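Local coordinates for protein beta-fructofuranosidase (Arthrobacter, PDB 3WPU) that is a bacterial beta-fructofuranosidase of the levansucrase/invertase family, whose members share a five-bladed beta-propeller fold, at residues A[310-315]-A[320-325]; A[407-412]-A[442-447]. All coordinates share one frame; numbering follows the deposited sequence.

Contact 1 (A[310-315]-A[320-325])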
loop_
_atom_site.group_PDB
_atom_site.type_symbol
_atom_site.label_atom_id
_atom_site.label_comp_id
_atom_site.label_asym_id
_atom_site.label_seq_id
_atom_site.Cartn_x
_atom_site.Cartn_y
_atom_site.Cartn_z
ATOM N N LEU A 310 8.987 8.325 8.466
ATOM C CA LEU A 310 9.604 9.014 7.338
ATOM C C LEU A 310 11.121 8.778 7.433
ATOM O O LEU A 310 11.691 8.724 8.545
ATOM C CB LEU A 310 9.326 10.520 7.404
ATOM C CG LEU A 310 9.734 11.328 6.168
ATOM C CD1 LEU A 310 8.937 10.982 4.920
ATOM C CD2 LEU A 310 9.643 12.825 6.467
ATOM N N ALA A 311 11.748 8.597 6.278
ATOM C CA ALA A 311 13.199 8.501 6.177
ATOM C C ALA A 311 13.629 9.258 4.934
ATOM O O ALA A 311 12.849 9.472 3.998
ATOM C CB ALA A 311 13.677 7.062 6.121
ATOM N N LYS A 312 14.884 9.689 4.952
ATOM C CA LYS A 312 15.475 10.422 3.855
ATOM C C LYS A 312 16.764 9.738 3.391
ATOM O O LYS A 312 17.591 9.327 4.214
ATOM C CB LYS A 312 15.774 11.843 4.312
ATOM C CG LYS A 312 16.397 12.713 3.242
ATOM C CD LYS A 312 16.711 14.080 3.830
ATOM C CE LYS A 312 17.333 14.955 2.765
ATOM N NZ LYS A 312 17.442 16.379 3.186
ATOM N N ALA A 313 16.919 9.626 2.070
ATOM C CA ALA A 313 18.112 8.991 1.471
ATOM C C ALA A 313 19.312 9.930 1.629
ATOM O O ALA A 313 19.182 11.175 1.515
ATOM C CB ALA A 313 17.880 8.674 0.009
ATOM N N LYS A 314 20.457 9.334 1.925
ATOM C CA LYS A 314 21.691 10.110 2.123
ATOM C C LYS A 314 22.574 10.094 0.883
ATOM O O LYS A 314 23.545 10.850 0.801
ATOM C CB LYS A 314 22.452 9.560 3.323
ATOM C CG LYS A 314 21.635 9.566 4.607
ATOM C CD LYS A 314 22.505 9.473 5.854
ATOM C CE LYS A 314 23.073 8.089 6.100
ATOM N NZ LYS A 314 24.059 8.140 7.230
ATOM N N ASN A 315 22.274 9.227 -0.077
ATOM C CA ASN A 315 23.052 9.177 -1.329
ATOM C C ASN A 315 22.168 8.958 -2.548
ATOM O O ASN A 315 20.984 8.618 -2.407
ATOM C CB ASN A 315 24.199 8.151 -1.241
ATOM C CG ASN A 315 23.724 6.729 -0.997
ATOM O OD1 ASN A 315 22.570 6.414 -1.183
ATOM N ND2 ASN A 315 24.632 5.865 -0.583
ATOM N N GLU A 320 21.783 4.289 1.455
ATOM C CA GLU A 320 21.971 4.790 2.817
ATOM C C GLU A 320 20.831 5.750 3.126
ATOM O O GLU A 320 20.531 6.599 2.314
ATOM C CB GLU A 320 23.298 5.538 2.938
ATOM C CG GLU A 320 24.485 4.597 2.811
ATOM C CD GLU A 320 25.819 5.303 2.843
ATOM O OE1 GLU A 320 26.837 4.620 2.609
ATOM O OE2 GLU A 320 25.855 6.529 3.084
ATOM N N TRP A 321 20.229 5.582 4.301
ATOM C CA TRP A 321 19.040 6.310 4.727
ATOM C C TRP A 321 19.227 6.775 6.165
ATOM O O TRP A 321 19.973 6.146 6.946
ATOM C CB TRP A 321 17.801 5.382 4.626
ATOM C CG TRP A 321 17.446 5.076 3.202
ATOM C CD1 TRP A 321 18.065 4.183 2.380
ATOM C CD2 TRP A 321 16.426 5.689 2.415
ATOM N NE1 TRP A 321 17.523 4.207 1.144
ATOM C CE2 TRP A 321 16.500 5.120 1.125
ATOM C CE3 TRP A 321 15.466 6.676 2.666
ATOM C CZ2 TRP A 321 15.646 5.477 0.102
ATOM C CZ3 TRP A 321 14.615 7.046 1.618
ATOM C CH2 TRP A 321 14.702 6.428 0.365
ATOM N N GLU A 322 18.549 7.865 6.509
ATOM C CA GLU A 322 18.457 8.335 7.886
ATOM C C GLU A 322 16.974 8.404 8.246
ATOM O O GLU A 322 16.140 8.865 7.457
ATOM C CB GLU A 322 19.135 9.705 8.109
ATOM C CG GLU A 322 18.454 10.847 7.442
ATOM C CD GLU A 322 19.191 12.169 7.613
ATOM O OE1 GLU A 322 18.567 13.190 7.309
ATOM O OE2 GLU A 322 20.387 12.163 7.979
ATOM N N PHE A 323 16.659 7.938 9.435
ATOM C CA PHE A 323 15.338 8.111 9.987
ATOM C C PHE A 323 15.077 9.585 10.235
ATOM O O PHE A 323 16.001 10.356 10.580
ATOM C CB PHE A 323 15.196 7.398 11.326
ATOM C CG PHE A 323 14.966 5.913 11.232
ATOM C CD1 PHE A 323 13.925 5.420 10.499
ATOM C CD2 PHE A 323 15.770 5.039 11.927
ATOM C CE1 PHE A 323 13.682 4.057 10.438
ATOM C CE2 PHE A 323 15.553 3.671 11.881
ATOM C CZ PHE A 323 14.508 3.184 11.134
ATOM N N LEU A 324 13.831 9.971 10.039
ATOM C CA LEU A 324 13.301 11.251 10.478
ATOM C C LEU A 324 12.137 10.977 11.431
ATOM O O LEU A 324 11.672 9.820 11.537
ATOM C CB LEU A 324 12.856 12.085 9.275
ATOM C CG LEU A 324 13.963 12.456 8.287
ATOM C CD1 LEU A 324 13.425 13.175 7.064
ATOM C CD2 LEU A 324 15.047 13.302 8.950
ATOM N N PRO A 325 11.649 12.011 12.137
ATOM C CA PRO A 325 10.581 11.726 13.126
ATOM C C PRO A 325 9.285 11.218 12.449
ATOM O O PRO A 325 9.038 11.478 11.280
ATOM C CB PRO A 325 10.408 13.073 13.841
ATOM C CG PRO A 325 11.774 13.735 13.695
ATOM C CD PRO A 325 12.204 13.376 12.304
#

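Contact 2 (A[407-412]-A[442-447])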
loop_
_atom_site.group_PDB
_atom_site.type_symbol
_atom_site.label_atom_id
_atom_site.label_comp_id
_atom_site.label_asym_id
_atom_site.label_seq_id
_atom_site.Cartn_x
_atom_site.Cartn_y
_atom_site.Cartn_z
ATOM N N PHE A 407 -11.538 -15.703 8.424
ATOM C CA PHE A 407 -11.646 -17.151 8.484
ATOM C C PHE A 407 -12.895 -17.583 9.249
ATOM O O PHE A 407 -13.154 -18.773 9.376
ATOM C CB PHE A 407 -10.392 -17.769 9.120
ATOM C CG PHE A 407 -9.977 -17.113 10.399
ATOM C CD1 PHE A 407 -10.597 -17.437 11.605
ATOM C CD2 PHE A 407 -8.988 -16.136 10.394
ATOM C CE1 PHE A 407 -10.221 -16.814 12.784
ATOM C CE2 PHE A 407 -8.617 -15.508 11.572
ATOM C CZ PHE A 407 -9.227 -15.841 12.766
ATOM N N ALA A 408 -13.688 -16.618 9.713
ATOM C CA ALA A 408 -14.891 -16.904 10.521
ATOM C C ALA A 408 -15.827 -15.688 10.500
ATOM O O ALA A 408 -15.843 -14.892 11.447
ATOM C CB ALA A 408 -14.485 -17.263 11.949
ATOM N N PRO A 409 -16.567 -15.510 9.385
ATOM C CA PRO A 409 -17.433 -14.345 9.282
ATOM C C PRO A 409 -18.516 -14.332 10.341
ATOM O O PRO A 409 -19.036 -15.388 10.704
ATOM C CB PRO A 409 -18.050 -14.474 7.885
ATOM C CG PRO A 409 -17.093 -15.303 7.124
ATOM C CD PRO A 409 -16.482 -16.243 8.109
ATOM N N ASP A 410 -18.844 -13.151 10.835
ATOM C CA ASP A 410 -19.958 -13.006 11.775
ATOM C C ASP A 410 -21.307 -13.204 11.075
ATOM O O ASP A 410 -21.568 -12.693 9.998
ATOM C CB ASP A 410 -19.930 -11.638 12.450
ATOM C CG ASP A 410 -20.972 -11.509 13.558
ATOM O OD1 ASP A 410 -20.640 -11.801 14.730
ATOM O OD2 ASP A 410 -22.093 -11.066 13.260
ATOM N N PHE A 411 -22.187 -13.949 11.738
ATOM C CA PHE A 411 -23.532 -14.186 11.244
ATOM C C PHE A 411 -24.305 -12.963 10.700
ATOM O O PHE A 411 -25.048 -13.081 9.735
ATOM C CB PHE A 411 -24.352 -14.826 12.382
ATOM C CG PHE A 411 -25.706 -15.289 11.956
ATOM C CD1 PHE A 411 -26.811 -14.450 12.050
ATOM C CD2 PHE A 411 -25.875 -16.570 11.451
ATOM C CE1 PHE A 411 -28.065 -14.882 11.650
ATOM C CE2 PHE A 411 -27.123 -17.006 11.053
ATOM C CZ PHE A 411 -28.217 -16.159 11.147
ATOM N N ASN A 412 -24.124 -11.784 11.305
ATOM C CA ASN A 412 -24.899 -10.601 10.950
ATOM C C ASN A 412 -24.110 -9.541 10.151
ATOM O O ASN A 412 -24.580 -8.425 9.953
ATOM C CB ASN A 412 -25.435 -9.941 12.220
ATOM C CG ASN A 412 -26.543 -10.749 12.871
ATOM O OD1 ASN A 412 -26.404 -11.205 14.002
ATOM N ND2 ASN A 412 -27.632 -10.924 12.157
ATOM N N ASP A 442 -21.511 -19.339 6.675
ATOM C CA ASP A 442 -21.637 -20.715 6.164
ATOM C C ASP A 442 -21.329 -20.850 4.663
ATOM O O ASP A 442 -21.531 -21.908 4.068
ATOM C CB ASP A 442 -23.048 -21.245 6.444
ATOM C CG ASP A 442 -24.134 -20.378 5.832
ATOM O OD1 ASP A 442 -23.844 -19.239 5.378
ATOM O OD2 ASP A 442 -25.301 -20.832 5.820
ATOM N N ASP A 443 -20.819 -19.790 4.045
ATOM C CA ASP A 443 -20.683 -19.761 2.598
ATOM C C ASP A 443 -19.715 -18.652 2.205
ATOM O O ASP A 443 -20.121 -17.625 1.644
ATOM C CB ASP A 443 -22.036 -19.528 1.934
ATOM C CG ASP A 443 -21.945 -19.428 0.425
ATOM O OD1 ASP A 443 -21.105 -20.107 -0.186
ATOM O OD2 ASP A 443 -22.721 -18.643 -0.155
ATOM N N PHE A 444 -18.444 -18.883 2.506
ATOM C CA PHE A 444 -17.415 -17.905 2.171
ATOM C C PHE A 444 -16.255 -18.539 1.451
ATOM O O PHE A 444 -16.057 -19.755 1.508
ATOM C CB PHE A 444 -16.942 -17.149 3.417
ATOM C CG PHE A 444 -16.165 -17.987 4.413
ATOM C CD1 PHE A 444 -14.765 -18.042 4.373
ATOM C CD2 PHE A 444 -16.826 -18.681 5.435
ATOM C CE1 PHE A 444 -14.056 -18.776 5.306
ATOM C CE2 PHE A 444 -16.124 -19.425 6.362
ATOM C CZ PHE A 444 -14.740 -19.473 6.309
ATOM N N VAL A 445 -15.458 -17.700 0.784
ATOM C CA VAL A 445 -14.312 -18.160 0.051
ATOM C C VAL A 445 -13.182 -17.179 0.290
ATOM O O VAL A 445 -13.443 -15.992 0.544
ATOM C CB VAL A 445 -14.566 -18.249 -1.473
ATOM C CG1 VAL A 445 -15.550 -19.378 -1.774
ATOM C CG2 VAL A 445 -15.065 -16.951 -2.055
ATOM N N ARG A 446 -11.963 -17.706 0.241
ATOM C CA ARG A 446 -10.752 -16.878 0.319
ATOM C C ARG A 446 -10.297 -16.512 -1.070
ATOM O O ARG A 446 -10.457 -17.282 -2.023
ATOM C CB ARG A 446 -9.646 -17.605 1.067
ATOM C CG ARG A 446 -10.058 -18.131 2.434
ATOM C CD ARG A 446 -10.707 -17.095 3.340
ATOM N NE ARG A 446 -9.741 -16.111 3.831
ATOM C CZ ARG A 446 -8.955 -16.295 4.893
ATOM N NH1 ARG A 446 -8.988 -17.437 5.561
ATOM N NH2 ARG A 446 -8.125 -15.324 5.300
ATOM N N GLY A 447 -9.680 -15.338 -1.183
ATOM C CA GLY A 447 -9.282 -14.804 -2.470
ATOM C C GLY A 447 -7.851 -15.114 -2.838
ATOM O O GLY A 447 -7.569 -16.049 -3.585
#

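Contact 1 (A[310-315]-A[320-325])
Glu320 meets Asn315 and Lys314 where the two strands approach their turn. Its carbonyl O takes a nearly straight hydrogen bond from Lys314 N (2.8 Å, 175°), while its own N is held only weakly by Asn315 OD1, 3.5 Å away. The amide of Asn315 crosses the Glu320 chain at about a right angle, with ND2 held by Thr319 OG1. Trp321 comes next. With CG beside its backbone N (chi1 -69°), the indole swings back under the neighbouring strand, and the methyl of Ala313 sits over its six-membered ring, CB being 3.8 Å from the centroid and almost on the normal. Alanine suits this place because its methyl reaches the ring face while its backbone stays paired with Trp321. Ala311 O lies at the indole edge, NE1 bonds Leu318 O in the turn, and Leu225, Leu226 and Met261 border the ring. Glu322 forms a hydrogen-bonded pair with Lys312: Lys312 N to Glu322 O and Glu322 N to Lys312 O are both 2.9 Å. Their side chains run alongside each other, yet Lys312 NZ stays 5.3 Å from Glu322 OE1, since the extended lysine reaches on to salt bridges with Glu258 and Glu21. Phe323 faces Ala311 in a non-hydrogen-bonded pair, their CA atoms 4.4 Å apart; its ring leans against Tyr233. Leu324 N bonds Leu310 O, and on the same sheet face as Lys312 its CD1 touches both Leu310 CD2 (3.8 Å) and Lys312 CB. Pro325 has no N-H to give, and its carbonyl O accepts a hydrogen bond from Arg379. The face with Ala311, Trp321 and Phe323 packs on strand 213-226. This is an antiparallel beta hairpin within a mixed sheet, consistent with part of one propeller blade.

Contact 2 (A[407-412]-A[442-447])
The Phe444 ring carries the pyrrolidine of Pro409 on one face: Pro409 CD stands 3.8 Å from the ring centroid, 22° off the normal, in a CH-pi contact displaced toward the rim. Phe407 O also approaches the ring, obliquely, 3.5 Å from Phe444 CZ. The second flat group, the Arg446 guanidinium, has Phe407 N above one face, near its rim. A surface loop is therefore laid across the strand 443-446 of a small two-stranded beta hairpin, its partner being 437-438. Proline suits the spot because its rigid ring offers polarised C-H groups to an aromatic face, and Phe444 lifts its ring to meet it by setting CG between the backbone N and the carbonyl carbon (chi1 68°). Arg446, bent at chi2 and chi3, curls its end back to the loop so that NH1 lies 3.8 Å from Phe407 CB. Its charge is answered by salt bridges to Asp436 and Asp108, which fix the direction of the guanidinium, and a bound glycerol lies close by. Farther along the loop, Asp410 forms an Asx turn: its OD2 accepts from Asn412 N at 2.9 Å, on the anti side of the carboxylate, with the donor 34° out of the carboxylate plane.

In the fold
Contact 1 joins two neighbouring strands of one sheet and is partly buried, whereas contact 2 is a small surface contact between a loop and a two-stranded hairpin. They lie on opposite sides of the chain's centre, with nearest atoms about 29 Å apart, and follow one another along the chain. Neither shares an element with the other. The first is held by repeated backbone hydrogen bonds, with side-chain packing added on both faces of the sheet; the second lacks such bonds between its segments and rests on van der Waals and CH-pi contact, the Phe407 backbone included. The surface buried between the segments, both sides summed, is 692 Å² in contact 1 and 188 Å² in contact 2.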